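Local coordinates for protein probable succinyl-CoA:3-ketoacid coenzyme A transferase subunit B (Bacillus subtilis, PDB 3CDK) that probably transfers coenzyme A from succinyl-CoA to a 3-oxo acid, yielding a 3-oxoacyl-CoA and succinate, as one subunit of a 3-oxoacid CoA-transferase, at residues Asp101-Gly106 and Lys140-Ile145. Numbering follows the deposited sequence.
Sequences DLAILG and KRIVVI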
ATOM      1  N   ASP B 101       1.343  14.623 -12.717  1.00 32.03           N
ATOM      2  CA  ASP B 101       2.042  15.420 -13.722  1.00 33.70           C
ATOM      3  C   ASP B 101       2.392  16.843 -13.288  1.00 33.19           C
ATOM      4  O   ASP B 101       3.348  17.427 -13.777  1.00 33.21           O
ATOM      5  CB  ASP B 101       1.140  15.501 -14.956  1.00 34.66           C
ATOM      6  CG  ASP B 101       0.884  14.138 -15.566  1.00 37.09           C
ATOM      7  OD1 ASP B 101       1.880  13.387 -15.766  1.00 39.13           O
ATOM      8  OD2 ASP B 101      -0.302  13.819 -15.851  1.00 38.14           O
ATOM      9  N   LEU B 102       1.611  17.388 -12.363  1.00 32.68           N
ATOM     10  CA  LEU B 102       1.689  18.791 -12.015  1.00 32.70           C
ATOM     11  C   LEU B 102       1.076  19.054 -10.664  1.00 31.85           C
ATOM     12  O   LEU B 102      -0.045  18.609 -10.379  1.00 32.18           O
ATOM     13  CB  LEU B 102       0.963  19.663 -13.071  1.00 33.58           C
ATOM     14  CG  LEU B 102       0.985  21.178 -12.828  1.00 34.15           C
ATOM     15  CD1 LEU B 102       2.417  21.781 -13.004  1.00 35.00           C
ATOM     16  CD2 LEU B 102      -0.040  21.913 -13.686  1.00 34.00           C
ATOM     17  N   ALA B 103       1.792  19.807  -9.840  1.00 31.06           N
ATOM     18  CA  ALA B 103       1.228  20.324  -8.604  1.00 30.40           C
ATOM     19  C   ALA B 103       1.434  21.817  -8.593  1.00 31.28           C
ATOM     20  O   ALA B 103       2.562  22.307  -8.738  1.00 31.41           O
ATOM     21  CB  ALA B 103       1.866  19.692  -7.397  1.00 28.81           C
ATOM     22  N   ILE B 104       0.327  22.542  -8.475  1.00 32.57           N
ATOM     23  CA  ILE B 104       0.384  23.985  -8.319  1.00 33.65           C
ATOM     24  C   ILE B 104       0.192  24.283  -6.844  1.00 33.46           C
ATOM     25  O   ILE B 104      -0.754  23.783  -6.263  1.00 33.90           O
ATOM     26  CB  ILE B 104      -0.668  24.665  -9.211  1.00 34.15           C
ATOM     27  CG1 ILE B 104      -0.516  24.159 -10.660  1.00 34.29           C
ATOM     28  CG2 ILE B 104      -0.538  26.188  -9.144  1.00 34.23           C
ATOM     29  CD1 ILE B 104      -1.618  24.652 -11.647  1.00 34.73           C
ATOM     30  N   LEU B 105       1.113  25.033  -6.231  1.00 34.02           N
ATOM     31  CA  LEU B 105       1.049  25.345  -4.767  1.00 34.29           C
ATOM     32  C   LEU B 105       1.253  26.811  -4.530  1.00 34.85           C
ATOM     33  O   LEU B 105       1.891  27.474  -5.340  1.00 35.41           O
ATOM     34  CB  LEU B 105       2.146  24.648  -3.953  1.00 32.97           C
ATOM     35  CG  LEU B 105       2.484  23.163  -4.100  1.00 34.18           C
ATOM     36  CD1 LEU B 105       3.406  22.950  -5.265  1.00 32.36           C
ATOM     37  CD2 LEU B 105       3.151  22.627  -2.802  1.00 33.23           C
ATOM     38  N   GLY B 106       0.767  27.283  -3.384  1.00 35.19           N
ATOM     39  CA  GLY B 106       1.032  28.634  -2.906  1.00 36.50           C
ATOM     40  C   GLY B 106       2.382  28.729  -2.212  1.00 37.30           C
ATOM     41  O   GLY B 106       3.076  27.734  -2.032  1.00 37.22           O
ATOM     42  N   LYS B 140       5.673  15.536 -11.139  1.00 33.25           N
ATOM     43  CA  LYS B 140       6.673  15.729 -12.175  1.00 35.24           C
ATOM     44  C   LYS B 140       7.018  17.220 -12.323  1.00 35.09           C
ATOM     45  O   LYS B 140       8.186  17.584 -12.419  1.00 35.19           O
ATOM     46  CB  LYS B 140       6.223  15.139 -13.522  1.00 36.12           C
ATOM     47  CG  LYS B 140       5.954  13.655 -13.472  1.00 38.86           C
ATOM     48  CD  LYS B 140       5.510  13.054 -14.828  1.00 41.56           C
ATOM     49  CE  LYS B 140       4.313  12.094 -14.565  1.00 43.25           C
ATOM     50  NZ  LYS B 140       4.414  10.855 -15.336  1.00 45.61           N
ATOM     51  N   ARG B 141       6.008  18.081 -12.336  1.00 34.24           N
ATOM     52  CA  ARG B 141       6.288  19.484 -12.475  1.00 34.30           C
ATOM     53  C   ARG B 141       5.747  20.310 -11.293  1.00 32.97           C
ATOM     54  O   ARG B 141       4.610  20.116 -10.882  1.00 32.11           O
ATOM     55  CB  ARG B 141       5.771  19.976 -13.818  1.00 34.66           C
ATOM     56  CG  ARG B 141       5.998  21.450 -14.029  1.00 37.54           C
ATOM     57  CD  ARG B 141       5.629  21.819 -15.429  1.00 42.30           C
ATOM     58  NE  ARG B 141       5.596  23.252 -15.656  1.00 42.37           N
ATOM     59  CZ  ARG B 141       6.647  23.960 -16.045  1.00 45.65           C
ATOM     60  NH1 ARG B 141       7.820  23.357 -16.233  1.00 46.26           N
ATOM     61  NH2 ARG B 141       6.520  25.271 -16.250  1.00 46.09           N
ATOM     62  N   ILE B 142       6.573  21.214 -10.755  1.00 32.47           N
ATOM     63  CA  ILE B 142       6.234  21.999  -9.562  1.00 31.88           C
ATOM     64  C   ILE B 142       6.098  23.462  -9.925  1.00 34.00           C
ATOM     65  O   ILE B 142       7.051  24.106 -10.434  1.00 35.34           O
ATOM     66  CB  ILE B 142       7.297  21.864  -8.429  1.00 31.27           C
ATOM     67  CG1 ILE B 142       7.515  20.392  -8.049  1.00 27.34           C
ATOM     68  CG2 ILE B 142       6.874  22.705  -7.182  1.00 30.53           C
ATOM     69  CD1 ILE B 142       6.204  19.707  -7.675  1.00 24.99           C
ATOM     70  N   VAL B 143       4.908  23.992  -9.678  1.00 34.24           N
ATOM     71  CA  VAL B 143       4.627  25.371 -10.014  1.00 34.71           C
ATOM     72  C   VAL B 143       4.039  26.035  -8.791  1.00 34.53           C
ATOM     73  O   VAL B 143       3.109  25.488  -8.131  1.00 33.48           O
ATOM     74  CB  VAL B 143       3.657  25.473 -11.209  1.00 35.40           C
ATOM     75  CG1 VAL B 143       3.021  26.843 -11.279  1.00 35.23           C
ATOM     76  CG2 VAL B 143       4.392  25.171 -12.503  1.00 36.51           C
ATOM     77  N   VAL B 144       4.595  27.209  -8.504  1.00 34.70           N
ATOM     78  CA  VAL B 144       4.195  28.038  -7.370  1.00 35.20           C
ATOM     79  C   VAL B 144       3.626  29.373  -7.858  1.00 36.93           C
ATOM     80  O   VAL B 144       4.219  30.034  -8.750  1.00 37.76           O
ATOM     81  CB  VAL B 144       5.391  28.283  -6.455  1.00 33.99           C
ATOM     82  CG1 VAL B 144       5.085  29.313  -5.434  1.00 35.49           C
ATOM     83  CG2 VAL B 144       5.751  27.016  -5.755  1.00 34.02           C
ATOM     84  N   ILE B 145       2.476  29.760  -7.311  1.00 37.57           N
ATOM     85  CA  ILE B 145       1.970  31.095  -7.582  1.00 40.11           C
ATOM     86  C   ILE B 145       1.954  31.852  -6.308  1.00 41.12           C
ATOM     87  O   ILE B 145       1.372  31.379  -5.338  1.00 41.55           O
ATOM     88  CB  ILE B 145       0.550  31.116  -8.127  1.00 40.71           C
ATOM     89  CG1 ILE B 145      -0.331  30.112  -7.359  1.00 40.66           C
ATOM     90  CG2 ILE B 145       0.579  30.885  -9.638  1.00 39.77           C
ATOM     91  CD1 ILE B 145      -1.744  29.964  -7.939  1.00 39.93           C
TER
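Asp101 and Lys140 open a parallel pairing of strands 102-105 and 141-145, in the central sheet of this CoA-transferase subunit. Helix 132-138, preceded by short strands 109-111 and 116-117, lies in the connection between them and packs on one face of the sheet, as in a beta-alpha-beta crossover. The acidic and the basic side chain run alongside each other. Asp101 OD1 and Lys140 NZ form a long salt bridge of 3.6 Å, while Asp101 OD2 accepts a hydrogen bond from Asn24 N. Asp101 O takes a weak, bent bond from Arg141 N.

Leu102 lies beside Arg141, pointing the same way. Both side chains hold CG anti to the backbone N (chi1 -179° and 179°), and Leu102 CD1 rests 3.7 Å from Arg141 CG and also meets Val143 CG2. The arginine's NH2 makes a salt bridge with Glu18.

Ala103 N donates to Arg141 O at 3.0 Å, and Ala103 O accepts from Val143 N, both bonds being nearly straight. Its CB lies on the opposite face from Leu102, against Leu135 of the helix. This side chain is about 9 Å from that of Glu50, the predicted active-site residue.

Ile104 returns to the Leu102 face. Its CG2 touches both Val143 CG1 and Ile145 CD1, while its backbone hydrogen-bonds on the other side to Asn26 of strand 24-27 and to Gly28 just after it.

Leu105 turns back to the helix face, where Ala132 and Val136 also touch it. The Leu105 and Ile142 side chains cross obliquely, with Leu105 CD1 4.0 Å from Ile142 CG2. Leu105 N donates to Val143 O at 2.8 Å, and that oxygen also receives a CA-H...O contact from Ile104 CA. Leu105 O likewise has two partners: Ile145 N at 3.1 Å and the CA-H of Val144.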